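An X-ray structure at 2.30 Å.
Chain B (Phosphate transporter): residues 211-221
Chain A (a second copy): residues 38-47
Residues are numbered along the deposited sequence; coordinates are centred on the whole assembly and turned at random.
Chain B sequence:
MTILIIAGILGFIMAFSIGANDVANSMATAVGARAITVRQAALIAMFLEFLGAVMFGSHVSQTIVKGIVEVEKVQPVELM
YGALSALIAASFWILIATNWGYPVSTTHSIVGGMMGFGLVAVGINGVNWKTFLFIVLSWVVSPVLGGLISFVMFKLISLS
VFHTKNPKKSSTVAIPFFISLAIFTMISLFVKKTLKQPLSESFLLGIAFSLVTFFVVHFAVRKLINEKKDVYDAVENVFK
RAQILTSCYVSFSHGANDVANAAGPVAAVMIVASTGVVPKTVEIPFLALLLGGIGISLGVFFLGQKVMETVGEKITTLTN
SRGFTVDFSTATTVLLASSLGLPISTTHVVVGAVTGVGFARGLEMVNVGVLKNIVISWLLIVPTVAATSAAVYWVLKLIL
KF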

# COMPACT_ATOMS: atom_id res chain seq x y z
N LEU B 211 13.05 1.83 -7.70
CA LEU B 211 14.22 0.97 -7.66
C LEU B 211 13.89 -0.39 -7.07
O LEU B 211 14.23 -1.44 -7.64
CB LEU B 211 15.34 1.65 -6.87
CG LEU B 211 15.82 2.84 -7.69
CD1 LEU B 211 16.81 3.70 -6.92
CD2 LEU B 211 16.44 2.30 -8.98
N VAL B 212 13.19 -0.39 -5.92
CA VAL B 212 12.81 -1.67 -5.29
C VAL B 212 11.88 -2.46 -6.21
O VAL B 212 12.03 -3.68 -6.38
CB VAL B 212 12.16 -1.43 -3.92
CG1 VAL B 212 11.78 -2.77 -3.29
CG2 VAL B 212 13.10 -0.63 -3.02
N THR B 213 10.88 -1.77 -6.77
CA THR B 213 9.93 -2.40 -7.68
C THR B 213 10.65 -3.03 -8.88
O THR B 213 10.38 -4.18 -9.24
CB THR B 213 8.92 -1.35 -8.14
OG1 THR B 213 8.25 -0.80 -6.99
CG2 THR B 213 7.87 -1.95 -9.12
N PHE B 214 11.57 -2.28 -9.49
CA PHE B 214 12.29 -2.80 -10.65
C PHE B 214 13.05 -4.05 -10.29
O PHE B 214 13.04 -5.03 -11.05
CB PHE B 214 13.25 -1.74 -11.22
CG PHE B 214 13.91 -2.15 -12.53
CD1 PHE B 214 14.96 -3.07 -12.54
CD2 PHE B 214 13.46 -1.64 -13.75
CE1 PHE B 214 15.56 -3.47 -13.75
CE2 PHE B 214 14.05 -2.04 -14.96
CZ PHE B 214 15.10 -2.95 -14.96
N PHE B 215 13.72 -4.04 -9.14
CA PHE B 215 14.50 -5.21 -8.72
C PHE B 215 13.60 -6.44 -8.60
O PHE B 215 13.86 -7.50 -9.21
CB PHE B 215 15.20 -4.90 -7.40
CG PHE B 215 16.21 -5.93 -6.98
CD1 PHE B 215 15.80 -7.15 -6.45
CD2 PHE B 215 17.57 -5.69 -7.12
CE1 PHE B 215 16.72 -8.10 -6.06
CE2 PHE B 215 18.50 -6.63 -6.73
CZ PHE B 215 18.07 -7.84 -6.20
N VAL B 216 12.50 -6.30 -7.85
CA VAL B 216 11.64 -7.44 -7.56
C VAL B 216 10.96 -7.96 -8.83
O VAL B 216 10.90 -9.17 -9.08
CB VAL B 216 10.61 -7.07 -6.48
CG1 VAL B 216 9.46 -8.07 -6.47
CG2 VAL B 216 11.31 -7.01 -5.10
N VAL B 217 10.40 -7.05 -9.63
CA VAL B 217 9.72 -7.45 -10.85
C VAL B 217 10.72 -8.06 -11.84
O VAL B 217 10.40 -9.01 -12.54
CB VAL B 217 8.96 -6.28 -11.48
CG1 VAL B 217 8.28 -6.72 -12.78
CG2 VAL B 217 7.93 -5.71 -10.50
N HIS B 218 11.94 -7.51 -11.90
CA HIS B 218 12.95 -8.09 -12.76
C HIS B 218 13.19 -9.55 -12.41
O HIS B 218 13.20 -10.41 -13.30
CB HIS B 218 14.25 -7.29 -12.66
CG HIS B 218 15.42 -7.97 -13.30
ND1 HIS B 218 15.63 -7.95 -14.67
CD2 HIS B 218 16.42 -8.72 -12.77
CE1 HIS B 218 16.72 -8.65 -14.94
NE2 HIS B 218 17.22 -9.12 -13.81
N PHE B 219 13.34 -9.87 -11.12
CA PHE B 219 13.60 -11.29 -10.83
C PHE B 219 12.35 -12.16 -11.02
O PHE B 219 12.47 -13.31 -11.47
CB PHE B 219 14.20 -11.45 -9.44
CG PHE B 219 15.68 -11.15 -9.44
CD1 PHE B 219 16.60 -12.13 -9.79
CD2 PHE B 219 16.13 -9.87 -9.17
CE1 PHE B 219 17.95 -11.84 -9.84
CE2 PHE B 219 17.48 -9.57 -9.21
CZ PHE B 219 18.40 -10.55 -9.56
N ALA B 220 11.16 -11.62 -10.76
CA ALA B 220 9.96 -12.40 -11.07
C ALA B 220 9.86 -12.69 -12.57
O ALA B 220 9.49 -13.81 -12.97
CB ALA B 220 8.72 -11.67 -10.55
N VAL B 221 10.22 -11.72 -13.42
CA VAL B 221 10.13 -11.91 -14.87
C VAL B 221 11.20 -12.88 -15.35
O VAL B 221 10.94 -13.72 -16.23
CB VAL B 221 10.25 -10.57 -15.61
CG1 VAL B 221 10.36 -10.82 -17.13
CG2 VAL B 221 9.07 -9.65 -15.31
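Chain A, residues 38-47: VRQAALIAMF

Chain A packs on chain B as one helix against another, nearly antiparallel, in a largely apolar contact with no hydrogen bond across it. Residues 38-47 of chain A are helical throughout, held by i to i+4 backbone bonds such as A:Leu43 N to A:Arg39 O at 3.0 Å. The signed crossing angle to helix 211-221 is -164°, and the axes approach to 9.9 Å. Because the directions oppose, A:Phe47 lies by B:Val212, while A:Arg39 reaches B:Phe219.

The backbones come close at the centre, where A:Leu43 CA is 5.8 Å from B:Val216 CA. Here B:Val216 CG2 lies 3.7 Å from A:Leu43 O. A:Leu43 (m, t) also sends CD2 to 4.1 Å from B:Phe219 CB.

About one turn on, A:Met46 places CE over one face of the B:Phe215 ring, 3.4 Å from B:Phe215 CD1. A:Met46 SD sits obliquely, 4.3 Å from the centroid of the B:Phe215 ring. A:Met46 CB also lies 4.1 Å from B:Val216 CG2.

The A:Phe47 ring leans in although its CA-to-CB bond points sideways. A:Phe47 CD2 is 4.0 Å from B:Val212 CG1, and B:Thr213 OG1 lies at the ring edge, 3.6 Å from A:Phe47 CE2. At the other end, A:Arg39 NH1 approaches B:Phe219 CD1 obliquely at 3.9 Å. The CA-to-CB bond of A:Ile44 points away from chain B's helix.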

# COMPACT_ATOMS: atom_id res chain seq x y z
N VAL A 38 12.12 -20.16 -0.88
CA VAL A 38 13.07 -19.22 -0.30
C VAL A 38 13.17 -17.97 -1.16
O VAL A 38 13.28 -16.84 -0.65
CB VAL A 38 14.43 -19.91 -0.13
CG1 VAL A 38 15.52 -18.88 0.04
CG2 VAL A 38 14.40 -20.85 1.05
N ARG A 39 13.10 -18.15 -2.48
CA ARG A 39 13.25 -17.03 -3.40
C ARG A 39 12.03 -16.12 -3.36
O ARG A 39 12.16 -14.89 -3.36
CB ARG A 39 13.52 -17.57 -4.81
CG ARG A 39 13.29 -16.56 -5.91
CD ARG A 39 14.32 -15.43 -5.88
NE ARG A 39 15.69 -15.92 -5.69
CZ ARG A 39 16.62 -15.93 -6.65
NH1 ARG A 39 16.33 -15.48 -7.86
NH2 ARG A 39 17.84 -16.39 -6.39
N GLN A 40 10.82 -16.70 -3.33
CA GLN A 40 9.62 -15.89 -3.18
C GLN A 40 9.62 -15.15 -1.84
O GLN A 40 9.21 -13.98 -1.77
CB GLN A 40 8.39 -16.78 -3.31
CG GLN A 40 8.32 -17.55 -4.60
CD GLN A 40 7.18 -18.55 -4.63
OE1 GLN A 40 6.88 -19.21 -3.62
NE2 GLN A 40 6.53 -18.68 -5.79
N ALA A 41 10.02 -15.83 -0.77
CA ALA A 41 10.11 -15.19 0.53
C ALA A 41 11.05 -13.99 0.47
O ALA A 41 10.74 -12.93 1.02
CB ALA A 41 10.57 -16.20 1.59
N ALA A 42 12.18 -14.14 -0.23
CA ALA A 42 13.12 -13.02 -0.34
C ALA A 42 12.53 -11.84 -1.12
O ALA A 42 12.66 -10.69 -0.69
CB ALA A 42 14.43 -13.49 -0.97
N LEU A 43 11.86 -12.10 -2.24
CA LEU A 43 11.28 -10.99 -3.01
C LEU A 43 10.19 -10.26 -2.22
O LEU A 43 10.16 -9.01 -2.15
CB LEU A 43 10.72 -11.51 -4.34
CG LEU A 43 11.80 -12.11 -5.25
CD1 LEU A 43 11.21 -12.79 -6.48
CD2 LEU A 43 12.77 -11.03 -5.64
N ILE A 44 9.29 -11.02 -1.59
CA ILE A 44 8.22 -10.43 -0.80
C ILE A 44 8.80 -9.59 0.33
O ILE A 44 8.43 -8.43 0.53
CB ILE A 44 7.29 -11.52 -0.25
CG1 ILE A 44 6.61 -12.30 -1.39
CG2 ILE A 44 6.26 -10.91 0.68
CD1 ILE A 44 5.84 -13.56 -0.89
N ALA A 45 9.72 -10.18 1.10
CA ALA A 45 10.32 -9.46 2.21
C ALA A 45 11.04 -8.21 1.73
O ALA A 45 11.00 -7.18 2.39
CB ALA A 45 11.28 -10.37 2.98
N MET A 46 11.72 -8.29 0.58
CA MET A 46 12.37 -7.11 0.02
C MET A 46 11.38 -5.97 -0.08
O MET A 46 11.70 -4.82 0.20
CB MET A 46 12.94 -7.39 -1.37
CG MET A 46 14.25 -8.14 -1.41
SD MET A 46 14.84 -8.07 -3.12
CE MET A 46 15.49 -6.42 -3.19
N PHE A 47 10.17 -6.28 -0.54
CA PHE A 47 9.21 -5.19 -0.66
C PHE A 47 8.67 -4.74 0.71
O PHE A 47 8.62 -3.54 1.01
CB PHE A 47 8.08 -5.58 -1.61
CG PHE A 47 7.58 -4.43 -2.37
CD1 PHE A 47 6.70 -3.54 -1.79
CD2 PHE A 47 8.02 -4.19 -3.66
CE1 PHE A 47 6.25 -2.44 -2.48
CE2 PHE A 47 7.57 -3.11 -4.36
CZ PHE A 47 6.68 -2.23 -3.77